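PDB 4CNL: putative pneumococcal surface protein from Streptococcus pneumoniae, which probably attaches to the pneumococcal cell wall by recognising the choline groups of teichoic acid through a solenoid of choline-binding repeats. Local coordinates for residues Y31-G36 against E42-S47; V6-D9 against Y14-G17; Q50-L55 against M78-W83. All coordinates share one frame; numbering follows the deposited sequence.

Interaction 1: Y31-G36 against E42-S47. With CHT (choline ion), chain H.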
loop_
_atom_site.group_PDB
_atom_site.type_symbol
_atom_site.label_atom_id
_atom_site.label_comp_id
_atom_site.label_asym_id
_atom_site.label_seq_id
_atom_site.Cartn_x
_atom_site.Cartn_y
_atom_site.Cartn_z
ATOM N N TYR A 31 -23.174 -8.433 -0.587
ATOM C CA TYR A 31 -23.039 -9.382 -1.680
ATOM C C TYR A 31 -23.777 -10.681 -1.374
ATOM O O TYR A 31 -23.552 -11.282 -0.325
ATOM C CB TYR A 31 -21.554 -9.681 -1.954
ATOM C CG TYR A 31 -21.387 -10.587 -3.139
ATOM C CD1 TYR A 31 -21.481 -10.080 -4.433
ATOM C CD2 TYR A 31 -21.188 -11.959 -2.976
ATOM C CE1 TYR A 31 -21.366 -10.908 -5.538
ATOM C CE2 TYR A 31 -21.057 -12.800 -4.079
ATOM C CZ TYR A 31 -21.155 -12.264 -5.358
ATOM O OH TYR A 31 -21.050 -13.069 -6.472
ATOM N N LEU A 32 -24.645 -11.109 -2.291
ATOM C CA LEU A 32 -25.379 -12.363 -2.136
ATOM C C LEU A 32 -24.668 -13.474 -2.897
ATOM O O LEU A 32 -24.411 -13.363 -4.102
ATOM C CB LEU A 32 -26.825 -12.217 -2.624
ATOM C CG LEU A 32 -27.797 -11.321 -1.840
ATOM C CD1 LEU A 32 -27.730 -11.587 -0.348
ATOM C CD2 LEU A 32 -27.546 -9.832 -2.137
ATOM N N LYS A 33 -24.349 -14.551 -2.190
ATOM C CA LYS A 33 -23.560 -15.638 -2.763
ATOM C C LYS A 33 -24.408 -16.586 -3.626
ATOM O O LYS A 33 -25.578 -16.321 -3.890
ATOM C CB LYS A 33 -22.853 -16.394 -1.637
ATOM C CG LYS A 33 -21.894 -15.501 -0.859
ATOM C CD LYS A 33 -21.112 -16.257 0.220
ATOM C CE LYS A 33 -22.001 -16.643 1.394
ATOM N NZ LYS A 33 -21.197 -17.177 2.546
ATOM N N ALA A 34 -23.809 -17.687 -4.071
ATOM C CA ALA A 34 -24.465 -18.561 -5.041
ATOM C C ALA A 34 -25.741 -19.206 -4.505
ATOM O O ALA A 34 -26.652 -19.529 -5.275
ATOM C CB ALA A 34 -23.486 -19.643 -5.520
ATOM N N ASP A 35 -25.808 -19.391 -3.188
ATOM C CA ASP A 35 -26.982 -19.993 -2.566
ATOM C C ASP A 35 -27.945 -18.919 -2.053
ATOM O O ASP A 35 -28.959 -19.234 -1.442
ATOM C CB ASP A 35 -26.572 -20.929 -1.418
ATOM C CG ASP A 35 -25.651 -20.264 -0.414
ATOM O OD1 ASP A 35 -25.440 -19.037 -0.506
ATOM O OD2 ASP A 35 -25.126 -20.971 0.480
ATOM N N GLY A 36 -27.618 -17.652 -2.306
ATOM C CA GLY A 36 -28.457 -16.552 -1.860
ATOM C C GLY A 36 -28.051 -15.991 -0.509
ATOM O O GLY A 36 -28.577 -14.967 -0.085
ATOM N N GLU A 42 -15.750 -12.432 4.983
ATOM C CA GLU A 42 -15.124 -13.283 3.997
ATOM C C GLU A 42 -14.782 -12.509 2.746
ATOM O O GLU A 42 -15.360 -11.443 2.470
ATOM C CB GLU A 42 -16.039 -14.468 3.653
ATOM C CG GLU A 42 -17.294 -14.077 2.899
ATOM C CD GLU A 42 -18.267 -15.233 2.765
ATOM O OE1 GLU A 42 -17.961 -16.193 2.030
ATOM O OE2 GLU A 42 -19.332 -15.179 3.402
ATOM N N TRP A 43 -13.830 -13.071 2.008
ATOM C CA TRP A 43 -13.386 -12.560 0.730
ATOM C C TRP A 43 -14.200 -13.145 -0.406
ATOM O O TRP A 43 -14.497 -14.340 -0.411
ATOM C CB TRP A 43 -11.912 -12.893 0.511
ATOM C CG TRP A 43 -10.990 -12.101 1.356
ATOM C CD1 TRP A 43 -10.465 -12.453 2.567
ATOM C CD2 TRP A 43 -10.459 -10.815 1.043
ATOM N NE1 TRP A 43 -9.639 -11.452 3.034
ATOM C CE2 TRP A 43 -9.620 -10.434 2.112
ATOM C CE3 TRP A 43 -10.613 -9.945 -0.043
ATOM C CZ2 TRP A 43 -8.943 -9.213 2.136
ATOM C CZ3 TRP A 43 -9.945 -8.731 -0.019
ATOM C CH2 TRP A 43 -9.109 -8.382 1.060
ATOM N N ILE A 44 -14.523 -12.302 -1.383
ATOM C CA ILE A 44 -15.230 -12.719 -2.585
ATOM C C ILE A 44 -14.551 -12.143 -3.821
ATOM O O ILE A 44 -14.210 -10.960 -3.837
ATOM C CB ILE A 44 -16.716 -12.249 -2.549
ATOM C CG1 ILE A 44 -17.546 -13.145 -1.630
ATOM C CG2 ILE A 44 -17.304 -12.204 -3.953
ATOM C CD1 ILE A 44 -17.779 -14.523 -2.179
ATOM N N TYR A 45 -14.336 -12.970 -4.844
ATOM C CA TYR A 45 -13.891 -12.450 -6.128
ATOM C C TYR A 45 -15.081 -12.240 -7.050
ATOM O O TYR A 45 -15.831 -13.176 -7.350
ATOM C CB TYR A 45 -12.868 -13.373 -6.803
ATOM C CG TYR A 45 -12.242 -12.726 -8.013
ATOM C CD1 TYR A 45 -11.132 -11.897 -7.883
ATOM C CD2 TYR A 45 -12.769 -12.916 -9.281
ATOM C CE1 TYR A 45 -10.561 -11.286 -8.989
ATOM C CE2 TYR A 45 -12.201 -12.310 -10.397
ATOM C CZ TYR A 45 -11.097 -11.495 -10.244
ATOM O OH TYR A 45 -10.528 -10.884 -11.352
ATOM N N ASP A 46 -15.258 -11.004 -7.494
ATOM C CA ASP A 46 -16.332 -10.686 -8.427
ATOM C C ASP A 46 -15.772 -10.693 -9.842
ATOM O O ASP A 46 -14.973 -9.831 -10.200
ATOM C CB ASP A 46 -16.958 -9.330 -8.095
ATOM C CG ASP A 46 -18.274 -9.116 -8.808
ATOM O OD1 ASP A 46 -18.362 -9.497 -9.988
ATOM O OD2 ASP A 46 -19.224 -8.583 -8.195
ATOM N N SER A 47 -16.192 -11.664 -10.649
ATOM C CA SER A 47 -15.632 -11.802 -11.989
ATOM C C SER A 47 -16.042 -10.639 -12.883
ATOM O O SER A 47 -15.356 -10.329 -13.858
ATOM C CB SER A 47 -16.062 -13.126 -12.623
ATOM O OG SER A 47 -15.490 -14.230 -11.944
HETATM C C4 CHT H . -6.221 -14.331 0.751
HETATM C C5 CHT H . -5.899 -13.599 -0.554
HETATM C C6 CHT H . -6.769 -12.150 -2.204
HETATM C C7 CHT H . -8.217 -13.502 -0.938
HETATM C C8 CHT H . -7.127 -11.674 0.069
HETATM O O6 CHT H . -5.074 -15.035 1.213
HETATM N N1 CHT H . -7.004 -12.727 -0.905
#

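Interaction 2: V6-D9 against Y14-G17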
loop_
_atom_site.group_PDB
_atom_site.type_symbol
_atom_site.label_atom_id
_atom_site.label_comp_id
_atom_site.label_asym_id
_atom_site.label_seq_id
_atom_site.Cartn_x
_atom_site.Cartn_y
_atom_site.Cartn_z
ATOM N N VAL A 6 -34.287 -10.550 4.476
ATOM C CA VAL A 6 -34.996 -11.550 5.268
ATOM C C VAL A 6 -33.989 -12.527 5.844
ATOM O O VAL A 6 -33.150 -13.042 5.105
ATOM C CB VAL A 6 -36.017 -12.326 4.405
ATOM C CG1 VAL A 6 -36.600 -13.482 5.181
ATOM C CG2 VAL A 6 -37.113 -11.397 3.895
ATOM N N LYS A 7 -34.051 -12.784 7.147
ATOM C CA LYS A 7 -33.158 -13.774 7.750
ATOM C C LYS A 7 -33.869 -15.120 7.855
ATOM O O LYS A 7 -34.938 -15.223 8.466
ATOM C CB LYS A 7 -32.670 -13.315 9.129
ATOM C CG LYS A 7 -31.466 -14.098 9.647
ATOM C CD LYS A 7 -30.859 -13.427 10.865
ATOM C CE LYS A 7 -29.632 -14.177 11.346
ATOM N NZ LYS A 7 -29.145 -13.636 12.646
ATOM N N GLN A 8 -33.278 -16.135 7.235
ATOM C CA GLN A 8 -33.836 -17.486 7.186
ATOM C C GLN A 8 -32.774 -18.513 7.494
ATOM O O GLN A 8 -31.711 -18.498 6.866
ATOM C CB GLN A 8 -34.384 -17.827 5.800
ATOM C CG GLN A 8 -35.103 -16.759 5.062
ATOM C CD GLN A 8 -35.824 -17.345 3.872
ATOM O OE1 GLN A 8 -35.374 -17.225 2.727
ATOM N NE2 GLN A 8 -36.937 -18.017 4.138
ATOM N N ASP A 9 -33.073 -19.432 8.408
ATOM C CA ASP A 9 -32.181 -20.550 8.717
ATOM C C ASP A 9 -30.735 -20.089 8.914
ATOM O O ASP A 9 -29.805 -20.655 8.337
ATOM C CB ASP A 9 -32.259 -21.604 7.614
ATOM C CG ASP A 9 -31.640 -22.937 8.022
ATOM O OD1 ASP A 9 -31.619 -23.250 9.235
ATOM O OD2 ASP A 9 -31.172 -23.661 7.120
ATOM N N TYR A 14 -31.758 -11.675 0.358
ATOM C CA TYR A 14 -32.415 -10.489 -0.164
ATOM C C TYR A 14 -33.425 -10.875 -1.234
ATOM O O TYR A 14 -33.074 -11.484 -2.236
ATOM C CB TYR A 14 -31.395 -9.487 -0.718
ATOM C CG TYR A 14 -32.064 -8.211 -1.168
ATOM C CD1 TYR A 14 -32.373 -7.206 -0.254
ATOM C CD2 TYR A 14 -32.408 -8.022 -2.499
ATOM C CE1 TYR A 14 -33.014 -6.045 -0.661
ATOM C CE2 TYR A 14 -33.037 -6.860 -2.914
ATOM C CZ TYR A 14 -33.337 -5.883 -1.996
ATOM O OH TYR A 14 -33.959 -4.729 -2.418
ATOM N N PHE A 15 -34.692 -10.543 -0.989
ATOM C CA PHE A 15 -35.749 -10.778 -1.957
ATOM C C PHE A 15 -35.889 -9.575 -2.875
ATOM O O PHE A 15 -36.078 -8.459 -2.388
ATOM C CB PHE A 15 -37.085 -11.034 -1.245
ATOM C CG PHE A 15 -37.202 -12.404 -0.624
ATOM C CD1 PHE A 15 -36.539 -12.712 0.563
ATOM C CD2 PHE A 15 -38.014 -13.368 -1.206
ATOM C CE1 PHE A 15 -36.672 -13.981 1.140
ATOM C CE2 PHE A 15 -38.142 -14.638 -0.651
ATOM C CZ PHE A 15 -37.477 -14.948 0.525
ATOM N N ASP A 16 -35.803 -9.783 -4.190
ATOM C CA ASP A 16 -35.960 -8.658 -5.112
ATOM C C ASP A 16 -37.430 -8.241 -5.235
ATOM O O ASP A 16 -38.309 -8.765 -4.538
ATOM C CB ASP A 16 -35.349 -8.960 -6.504
ATOM C CG ASP A 16 -36.060 -10.090 -7.286
ATOM O OD1 ASP A 16 -37.267 -10.377 -7.094
ATOM O OD2 ASP A 16 -35.385 -10.678 -8.157
ATOM N N GLY A 17 -37.688 -7.281 -6.116
ATOM C CA GLY A 17 -39.019 -6.710 -6.244
ATOM C C GLY A 17 -40.062 -7.708 -6.712
ATOM O O GLY A 17 -41.249 -7.527 -6.442
#

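Interaction 3: Q50-L55 against M78-W83. With CHT (choline ion), chain B; CHT (choline ion), chain H.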
loop_
_atom_site.group_PDB
_atom_site.type_symbol
_atom_site.label_atom_id
_atom_site.label_comp_id
_atom_site.label_asym_id
_atom_site.label_seq_id
_atom_site.Cartn_x
_atom_site.Cartn_y
_atom_site.Cartn_z
ATOM N N GLN A 50 -13.793 -7.810 -11.935
ATOM C CA GLN A 50 -12.418 -8.294 -11.973
ATOM C C GLN A 50 -11.636 -7.876 -10.726
ATOM O O GLN A 50 -10.548 -7.312 -10.830
ATOM C CB GLN A 50 -11.703 -7.794 -13.234
ATOM C CG GLN A 50 -12.124 -8.496 -14.515
ATOM C CD GLN A 50 -13.185 -7.737 -15.289
ATOM O OE1 GLN A 50 -14.108 -7.164 -14.710
ATOM N NE2 GLN A 50 -13.053 -7.726 -16.612
ATOM N N ALA A 51 -12.196 -8.150 -9.549
ATOM C CA ALA A 51 -11.591 -7.692 -8.302
ATOM C C ALA A 51 -12.038 -8.495 -7.089
ATOM O O ALA A 51 -13.138 -9.044 -7.050
ATOM C CB ALA A 51 -11.898 -6.214 -8.082
ATOM N N TRP A 52 -11.162 -8.564 -6.098
ATOM C CA TRP A 52 -11.504 -9.093 -4.794
ATOM C C TRP A 52 -12.166 -8.025 -3.930
ATOM O O TRP A 52 -11.777 -6.852 -3.961
ATOM C CB TRP A 52 -10.259 -9.590 -4.056
ATOM C CG TRP A 52 -9.661 -10.849 -4.574
ATOM C CD1 TRP A 52 -8.596 -10.967 -5.427
ATOM C CD2 TRP A 52 -10.071 -12.184 -4.253
ATOM N NE1 TRP A 52 -8.329 -12.295 -5.660
ATOM C CE2 TRP A 52 -9.218 -13.061 -4.950
ATOM C CE3 TRP A 52 -11.077 -12.719 -3.439
ATOM C CZ2 TRP A 52 -9.339 -14.446 -4.863
ATOM C CZ3 TRP A 52 -11.195 -14.096 -3.353
ATOM C CH2 TRP A 52 -10.334 -14.941 -4.063
ATOM N N TYR A 53 -13.132 -8.459 -3.127
ATOM C CA TYR A 53 -13.784 -7.612 -2.126
ATOM C C TYR A 53 -13.815 -8.332 -0.795
ATOM O O TYR A 53 -13.886 -9.559 -0.763
ATOM C CB TYR A 53 -15.215 -7.270 -2.551
ATOM C CG TYR A 53 -15.300 -6.469 -3.823
ATOM C CD1 TYR A 53 -15.264 -7.096 -5.071
ATOM C CD2 TYR A 53 -15.415 -5.090 -3.778
ATOM C CE1 TYR A 53 -15.350 -6.354 -6.239
ATOM C CE2 TYR A 53 -15.494 -4.341 -4.936
ATOM C CZ TYR A 53 -15.458 -4.976 -6.159
ATOM O OH TYR A 53 -15.542 -4.225 -7.312
ATOM N N TYR A 54 -13.754 -7.578 0.298
ATOM C CA TYR A 54 -13.913 -8.157 1.626
ATOM C C TYR A 54 -15.212 -7.705 2.258
ATOM O O TYR A 54 -15.420 -6.512 2.479
ATOM C CB TYR A 54 -12.753 -7.792 2.551
ATOM C CG TYR A 54 -12.864 -8.535 3.859
ATOM C CD1 TYR A 54 -12.591 -9.896 3.920
ATOM C CD2 TYR A 54 -13.295 -7.899 5.011
ATOM C CE1 TYR A 54 -12.717 -10.597 5.103
ATOM C CE2 TYR A 54 -13.427 -8.597 6.205
ATOM C CZ TYR A 54 -13.131 -9.941 6.241
ATOM O OH TYR A 54 -13.258 -10.640 7.414
ATOM N N LEU A 55 -16.092 -8.662 2.545
ATOM C CA LEU A 55 -17.311 -8.338 3.271
ATOM C C LEU A 55 -17.062 -8.433 4.774
ATOM O O LEU A 55 -16.602 -9.459 5.281
ATOM C CB LEU A 55 -18.465 -9.251 2.842
ATOM C CG LEU A 55 -18.949 -9.074 1.396
ATOM C CD1 LEU A 55 -19.107 -7.584 1.008
ATOM C CD2 LEU A 55 -18.053 -9.823 0.397
ATOM N N MET A 78 -9.912 -4.702 -3.800
ATOM C CA MET A 78 -8.612 -4.962 -3.193
ATOM C C MET A 78 -7.510 -4.492 -4.119
ATOM O O MET A 78 -7.490 -4.842 -5.304
ATOM C CB MET A 78 -8.433 -6.445 -2.884
ATOM C CG MET A 78 -7.168 -6.721 -2.115
ATOM S SD MET A 78 -6.773 -8.470 -2.063
ATOM C CE MET A 78 -6.346 -8.734 -3.748
ATOM N N ALA A 79 -6.580 -3.713 -3.574
ATOM C CA ALA A 79 -5.432 -3.252 -4.342
ATOM C C ALA A 79 -4.479 -4.397 -4.675
ATOM O O ALA A 79 -4.253 -5.297 -3.860
ATOM C CB ALA A 79 -4.708 -2.150 -3.569
ATOM N N GLN A 80 -3.914 -4.352 -5.878
ATOM C CA GLN A 80 -3.035 -5.408 -6.368
ATOM C C GLN A 80 -2.019 -4.831 -7.325
ATOM O O GLN A 80 -2.401 -4.249 -8.337
ATOM C CB GLN A 80 -3.833 -6.505 -7.097
ATOM C CG GLN A 80 -4.402 -7.572 -6.202
ATOM C CD GLN A 80 -5.179 -8.655 -6.958
ATOM O OE1 GLN A 80 -6.338 -8.460 -7.337
ATOM N NE2 GLN A 80 -4.547 -9.806 -7.158
ATOM N N GLY A 81 -0.738 -5.003 -7.012
ATOM C CA GLY A 81 0.336 -4.534 -7.869
ATOM C C GLY A 81 0.235 -3.056 -8.167
ATOM O O GLY A 81 0.343 -2.628 -9.319
ATOM N N GLU A 82 0.043 -2.257 -7.123
ATOM C CA GLU A 82 -0.213 -0.848 -7.334
ATOM C C GLU A 82 0.058 -0.046 -6.081
ATOM O O GLU A 82 0.059 -0.576 -4.963
ATOM C CB GLU A 82 -1.659 -0.623 -7.791
ATOM C CG GLU A 82 -2.698 -0.946 -6.730
ATOM C CD GLU A 82 -4.129 -0.926 -7.274
ATOM O OE1 GLU A 82 -4.620 0.165 -7.640
ATOM O OE2 GLU A 82 -4.752 -2.004 -7.332
ATOM N N TRP A 83 0.289 1.241 -6.299
ATOM C CA TRP A 83 0.426 2.211 -5.227
ATOM C C TRP A 83 -0.921 2.762 -4.818
ATOM O O TRP A 83 -1.754 3.060 -5.672
ATOM C CB TRP A 83 1.321 3.359 -5.677
ATOM C CG TRP A 83 2.738 2.965 -5.825
ATOM C CD1 TRP A 83 3.355 2.513 -6.955
ATOM C CD2 TRP A 83 3.734 2.975 -4.794
ATOM N NE1 TRP A 83 4.684 2.251 -6.692
ATOM C CE2 TRP A 83 4.938 2.516 -5.370
ATOM C CE3 TRP A 83 3.724 3.332 -3.440
ATOM C CZ2 TRP A 83 6.129 2.404 -4.635
ATOM C CZ3 TRP A 83 4.899 3.221 -2.709
ATOM C CH2 TRP A 83 6.088 2.758 -3.311
HETATM C C4 CHT B . 4.135 9.150 -4.854
HETATM C C5 CHT B . 4.874 7.830 -4.702
HETATM C C6 CHT B . 4.973 7.601 -7.059
HETATM C C7 CHT B . 5.353 5.752 -5.657
HETATM C C8 CHT B . 3.184 6.653 -5.874
HETATM O O6 CHT B . 5.052 10.139 -5.297
HETATM N N1 CHT B . 4.595 6.963 -5.825
HETATM C C4 CHT H . -6.221 -14.331 0.751
HETATM C C5 CHT H . -5.899 -13.599 -0.554
HETATM C C6 CHT H . -6.769 -12.150 -2.204
HETATM C C7 CHT H . -8.217 -13.502 -0.938
HETATM C C8 CHT H . -7.127 -11.674 0.069
HETATM O O6 CHT H . -5.074 -15.035 1.213
HETATM N N1 CHT H . -7.004 -12.727 -0.905
HETATM O O HOH W 1 -8.712 -7.063 -6.511
#

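Interaction 1: Y31-G36 against E42-S47
Y31 and I44 meet across two successive strands of a choline-binding repeat, the unit whose hairpins stack into an elongated solenoid; this contact shows how one hairpin rests on the next. The branch methyl CG2 of I44 lies over one face of the Y31 ring as a CH-pi contact, 4.0 Å from the ring centroid and displaced toward the rim, so that CE2 of Y31 is its nearest carbon at 3.8 Å. With CG of Y31 anti to the backbone N (chi1 -176°), the ring is carried out across the gap and I44 meets it at about a right angle.

Beside this apolar pair, K33 and E42 reach for each other from opposite directions. K33 bends at chi3 (-72°), and its NZ forms a salt bridge with E42 OE2 at 2.9 Å, using the syn lone pair; E42 OE1 stays farther from NZ at 3.4 Å. The same OE2 also accepts a hydrogen bond from the backbone N of Q40, which helps fix the carboxylate.

One step outward, D46 OD2 borders the Y31 ring obliquely and is hydrogen-bonded to W26 NE1, while OD1 bonds to S48 OG. On the strand's other side W43 lines a choline pocket with W52, Y70 and M78: choline carbon C8 sits over the centre of the indole, 3.5 Å from W43 CE2.

Interaction 2: V6-D9 against Y14-G17
The N-terminal hairpin of the solenoid, strands 4-8 and 11-15, which falls within a putative cell wall binding repeat, carries on one of its sides a small surface cluster of V6, Q8 and F15. V6 and F15 are diagonal rather than directly paired: the backbone of V6 bonds to Y13 and that of F15 to G4, and the nearest approach of the segments' CA atoms, V6 to Y14, is 6.1 Å. The ring leans back along the hairpin toward V6. It does so from a first torsion that sets CG opposite the carbonyl carbon (chi1 -75°), which brings the CD1/CE1 side of the phenyl group obliquely against the valine.

The touch is made by CD1 and CE1 of F15. V6 CG2 is 3.6 Å from F15 CD1, while V6 CB approaches F15 CE1 to 3.7 Å, so the branch point as well as the methyl takes part. Q8 advances from the opposite direction with an extended chain, and its OE1 arrives at the ring edge, near the ring plane, 3.8 Å from F15 CZ. The amide is turned 51° from the phenyl plane. No hydrogen bond links the two segments here; a carbonyl oxygen beside ring C-H groups would at most be weakly attractive.

Y14 points the other way and meets W5, a choline-pocket residue, edge-to-face. F15 also touches L21, in the loop after its strand, and the backbone of Y14 bonds to V22, on the connection that leads into the next hairpin, strands 25-27 and 30-32.

Interaction 3: Q50-L55 against M78-W83
The indole of W52 meets a choline ion on one face and Q80 at its edge, with M78 approaching obliquely, an example of the aromatic choline site formed between neighbouring repeats of the solenoid. Choline carbon C6 lies 3.7 Å above the indole plane, offset toward the rim, and C7 of the same ion reaches the six-membered ring. At the edge, Q80 OE1 stands in the plane, 3.9 Å from W52 CD1, with its amide 63° from the ring.

W52 and M78 run side by side and point the same way. The M78 chain leaves on the side away from its own amide nitrogen (chi1 -173°), and a bend at chi3 turns the methyl to the ring, where CE is 3.6 Å from W52 CD1. SD, 5.1 Å from the centroid of the W52 five-membered ring, makes an oblique Met-aromatic contact and is also 3.7 Å from choline C6. The thioether and the indole thus both touch the methyl C6; W43 and Y70 complete the site.

Between the backbones, M78 N donates to W52 O at 2.9 Å. A water ties the same region together, accepting from W52 N and donating to M78 O and Q80 OE1. Since Q80 NE2 bonds to S97 O, both ends of that amide are engaged. In the following strand W83 carries another choline, whose C7 lies over the indole centre. At the G1 bulge where G81 and E82 face L95, E82 OE1 forms a salt bridge with K73, and E82 OE2 accepts a hydrogen bond from Q80 N at 2.9 Å through its anti lone pair.

Taken in chain order, interactions 2, 1 and 3 follow one another along the solenoid, and each hands over to the next. Interactions 2 and 1 have centres about 16 Å apart and meet through packing, with L32 CD1 4.1 Å from Y14 N. Interactions 1 and 3, about 15 Å between centres, share a hairpin: strands 42-46 and 51-55 are neighbours, with I44 O and Y53 N 2.8 Å apart in a probable hydrogen bond. W43 of interaction 1 and W52 of interaction 3 pack on the same choline ion, so inter-hairpin packing and ligand binding are neighbouring tasks of one strand pair; W83 belongs to another site. Interactions 2 and 3 do not touch; their nearest atoms are about 13 Å apart.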